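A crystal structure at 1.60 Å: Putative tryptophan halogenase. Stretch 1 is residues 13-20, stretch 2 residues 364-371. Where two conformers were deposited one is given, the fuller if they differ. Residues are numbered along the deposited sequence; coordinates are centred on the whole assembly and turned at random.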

# COMPACT_ATOMS: atom_id res chain seq x y z
N GLN A 13 33.70 -1.77 -15.92
CA GLN A 13 34.13 -1.80 -14.52
C GLN A 13 32.99 -1.54 -13.55
O GLN A 13 33.15 -1.78 -12.34
CB GLN A 13 35.25 -0.78 -14.31
CG GLN A 13 36.64 -1.35 -14.55
CD GLN A 13 36.88 -2.62 -13.74
OE1 GLN A 13 37.01 -2.57 -12.51
NE2 GLN A 13 36.91 -3.76 -14.42
N ARG A 14 31.85 -1.06 -14.03
CA ARG A 14 30.72 -0.82 -13.17
C ARG A 14 29.90 -2.08 -12.88
O ARG A 14 29.09 -2.05 -11.96
CB ARG A 14 29.81 0.25 -13.78
CG ARG A 14 30.45 1.63 -13.98
CD ARG A 14 29.43 2.63 -14.53
NE ARG A 14 28.35 2.93 -13.59
CZ ARG A 14 27.13 3.35 -13.96
NH1 ARG A 14 26.85 3.50 -15.25
NH2 ARG A 14 26.19 3.62 -13.05
N LEU A 15 30.06 -3.16 -13.64
CA LEU A 15 29.19 -4.32 -13.43
C LEU A 15 29.42 -4.93 -12.05
O LEU A 15 30.56 -5.14 -11.64
CB LEU A 15 29.43 -5.37 -14.51
CG LEU A 15 28.93 -4.93 -15.87
CD1 LEU A 15 29.52 -5.86 -16.94
CD2 LEU A 15 27.41 -4.94 -15.91
N VAL A 16 28.34 -5.22 -11.33
CA VAL A 16 28.43 -5.78 -9.98
C VAL A 16 28.53 -7.30 -10.11
O VAL A 16 27.56 -7.96 -10.48
CB VAL A 16 27.24 -5.37 -9.12
CG1 VAL A 16 27.35 -6.05 -7.77
CG2 VAL A 16 27.25 -3.81 -8.97
N ARG A 17 29.73 -7.85 -9.82
CA ARG A 17 29.97 -9.28 -9.88
C ARG A 17 30.47 -9.87 -8.58
O ARG A 17 30.42 -11.09 -8.43
CB ARG A 17 31.01 -9.61 -10.97
CG ARG A 17 30.48 -9.44 -12.37
CD ARG A 17 29.35 -10.43 -12.69
NE ARG A 17 28.05 -9.75 -12.75
CZ ARG A 17 27.59 -9.11 -13.83
NH1 ARG A 17 26.41 -8.50 -13.78
NH2 ARG A 17 28.30 -9.06 -14.95
N ARG A 18 31.00 -9.05 -7.67
CA ARG A 18 31.57 -9.52 -6.42
C ARG A 18 30.89 -8.77 -5.29
O ARG A 18 30.89 -7.53 -5.28
CB ARG A 18 33.10 -9.31 -6.37
CG ARG A 18 33.87 -10.02 -7.52
CD ARG A 18 35.30 -9.45 -7.69
NE ARG A 18 35.23 -8.00 -7.84
CZ ARG A 18 36.27 -7.18 -7.84
NH1 ARG A 18 37.50 -7.68 -7.71
NH2 ARG A 18 36.08 -5.87 -7.95
N VAL A 19 30.29 -9.51 -4.37
CA VAL A 19 29.62 -8.93 -3.20
C VAL A 19 30.37 -9.37 -1.96
O VAL A 19 30.61 -10.56 -1.76
CB VAL A 19 28.15 -9.34 -3.11
CG1 VAL A 19 27.47 -8.71 -1.86
CG2 VAL A 19 27.39 -8.94 -4.38
N VAL A 20 30.72 -8.40 -1.12
CA VAL A 20 31.46 -8.69 0.11
C VAL A 20 30.56 -8.29 1.28
O VAL A 20 30.09 -7.15 1.35
CB VAL A 20 32.79 -7.93 0.15
CG1 VAL A 20 33.45 -8.15 1.49
CG2 VAL A 20 33.69 -8.41 -1.00
N THR A 364 15.88 -4.62 -6.09
CA THR A 364 16.51 -3.56 -6.87
C THR A 364 17.96 -3.89 -7.15
O THR A 364 18.82 -3.01 -7.26
CB THR A 364 16.39 -2.21 -6.16
OG1 THR A 364 16.87 -1.17 -7.03
CG2 THR A 364 17.20 -2.22 -4.90
N PHE A 365 18.26 -5.19 -7.32
CA PHE A 365 19.65 -5.59 -7.32
C PHE A 365 20.38 -5.00 -8.53
O PHE A 365 19.86 -5.05 -9.64
CB PHE A 365 19.86 -7.12 -7.29
CG PHE A 365 21.24 -7.47 -6.83
CD1 PHE A 365 21.56 -7.45 -5.46
CD2 PHE A 365 22.27 -7.63 -7.74
CE1 PHE A 365 22.86 -7.67 -5.04
CE2 PHE A 365 23.57 -7.86 -7.30
CZ PHE A 365 23.85 -7.87 -5.96
N PRO A 366 21.55 -4.41 -8.34
CA PRO A 366 22.18 -3.65 -9.44
C PRO A 366 22.86 -4.58 -10.44
O PRO A 366 23.57 -5.52 -10.06
CB PRO A 366 23.22 -2.78 -8.72
CG PRO A 366 23.57 -3.60 -7.44
CD PRO A 366 22.21 -4.16 -7.04
N GLN A 367 22.61 -4.32 -11.72
CA GLN A 367 23.64 -4.63 -12.72
C GLN A 367 24.80 -3.67 -12.58
O GLN A 367 25.97 -4.07 -12.54
CB GLN A 367 23.08 -4.53 -14.14
CG GLN A 367 21.92 -5.40 -14.44
CD GLN A 367 22.33 -6.77 -14.94
OE1 GLN A 367 23.52 -7.19 -14.84
NE2 GLN A 367 21.34 -7.50 -15.47
N VAL A 368 24.50 -2.37 -12.55
CA VAL A 368 25.45 -1.32 -12.22
C VAL A 368 24.79 -0.48 -11.15
O VAL A 368 23.56 -0.43 -11.09
CB VAL A 368 25.84 -0.43 -13.44
CG1 VAL A 368 26.47 -1.27 -14.57
CG2 VAL A 368 24.62 0.39 -13.94
N ILE A 369 25.59 0.09 -10.26
CA ILE A 369 25.03 0.91 -9.18
C ILE A 369 24.74 2.29 -9.74
O ILE A 369 25.57 2.87 -10.45
CB ILE A 369 25.99 0.96 -7.98
CG1 ILE A 369 26.12 -0.45 -7.38
CG2 ILE A 369 25.45 1.90 -6.89
CD1 ILE A 369 27.30 -0.62 -6.46
N ASP A 370 23.53 2.79 -9.49
CA ASP A 370 23.10 4.09 -10.03
C ASP A 370 22.42 4.92 -8.95
O ASP A 370 21.65 4.37 -8.15
CB ASP A 370 22.13 3.91 -11.18
CG ASP A 370 21.88 5.21 -11.92
OD1 ASP A 370 22.69 5.50 -12.83
OD2 ASP A 370 20.90 5.93 -11.59
N PRO A 371 22.64 6.23 -8.93
CA PRO A 371 21.96 7.08 -7.93
C PRO A 371 20.45 6.96 -7.89
O PRO A 371 19.88 7.15 -6.80
CB PRO A 371 22.37 8.50 -8.33
CG PRO A 371 23.67 8.34 -8.99
CD PRO A 371 23.65 6.99 -9.68
O HOH W 1 28.38 -0.21 -10.29
O HOH W 2 24.75 -7.96 -10.68

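Val16 forms the apolar centre of the contact between residues 13-20 and 364-371, two segments of one chain separated by at least 346 residues wherever they touch. Its CA-to-CB bond points toward the other stretch, and its t rotamer (chi1 176°) spreads two methyls over different neighbours: Val16 CG2 lies 3.9 Å from Ile369 CG1 and 4.0 Å from Pro366 CG, while Val16 CG1 sits 4.2 Å from Phe365 CE2. A small, beta-branched side chain suits this buried place, filling it without a polar group to satisfy. The CB of Phe365 leaves sideways, but the ring reaches back, and Val19 CG2, at the ring edge, approaches Phe365 CZ to 4.0 Å; Val19 is the strand residue that joins the cluster. Next to Val16, Leu15 adds a smaller patch, with Leu15 CD2 4.0 Å from Val368 CG1, where the two backbones also run close: Leu15 CA and Val368 CA are 4.9 Å apart.

The backbone pins this packing in place. Val16 N donates to Gln367 O at 2.9 Å with a nearly straight angle of 159°, and the same carbonyl receives a CA-H...O contact from Leu15 CA at 3.4 Å, so one oxygen holds two successive residues. Two waters bridge main-chain groups that do not meet directly. Water 1 donates to Arg14 O and accepts from Ile369 N; its oxygen lies 2.6 Å from Arg14 O and 2.8 Å from Ile369 N. Water 2 donates to both Val16 O and Pro366 O, its oxygen lying 2.8 Å from each. As proline has no amide hydrogen, Pro366 can offer its carbonyl but no N-H to such a network.

Arginines make the polar edge. The CA-to-CB bond of Arg14 points toward the second stretch, and its long chain carries the guanidinium to Ile369, where Arg14 NH2 donates to Ile369 O at 2.8 Å. Val368 CG2 lies over one face of that guanidinium, 3.7 Å from Arg14 NH2, leaving the edge free for oxygen. Also at this edge is Asp370 OD1, 4.0 Å from Arg14 NH2 in a long salt bridge; the Asp370 side chain meanwhile caps the helix that follows it. The CA-to-CB bond of Arg17 points away, yet its side chain folds back through two m torsions so that Arg17 NH1 makes a weak hydrogen bond to Gln367 OE1 at 3.3 Å and 124°. Gln367 likewise begins by pointing away and returns at its tip. Summed over both sides, the contact buries 459 Å².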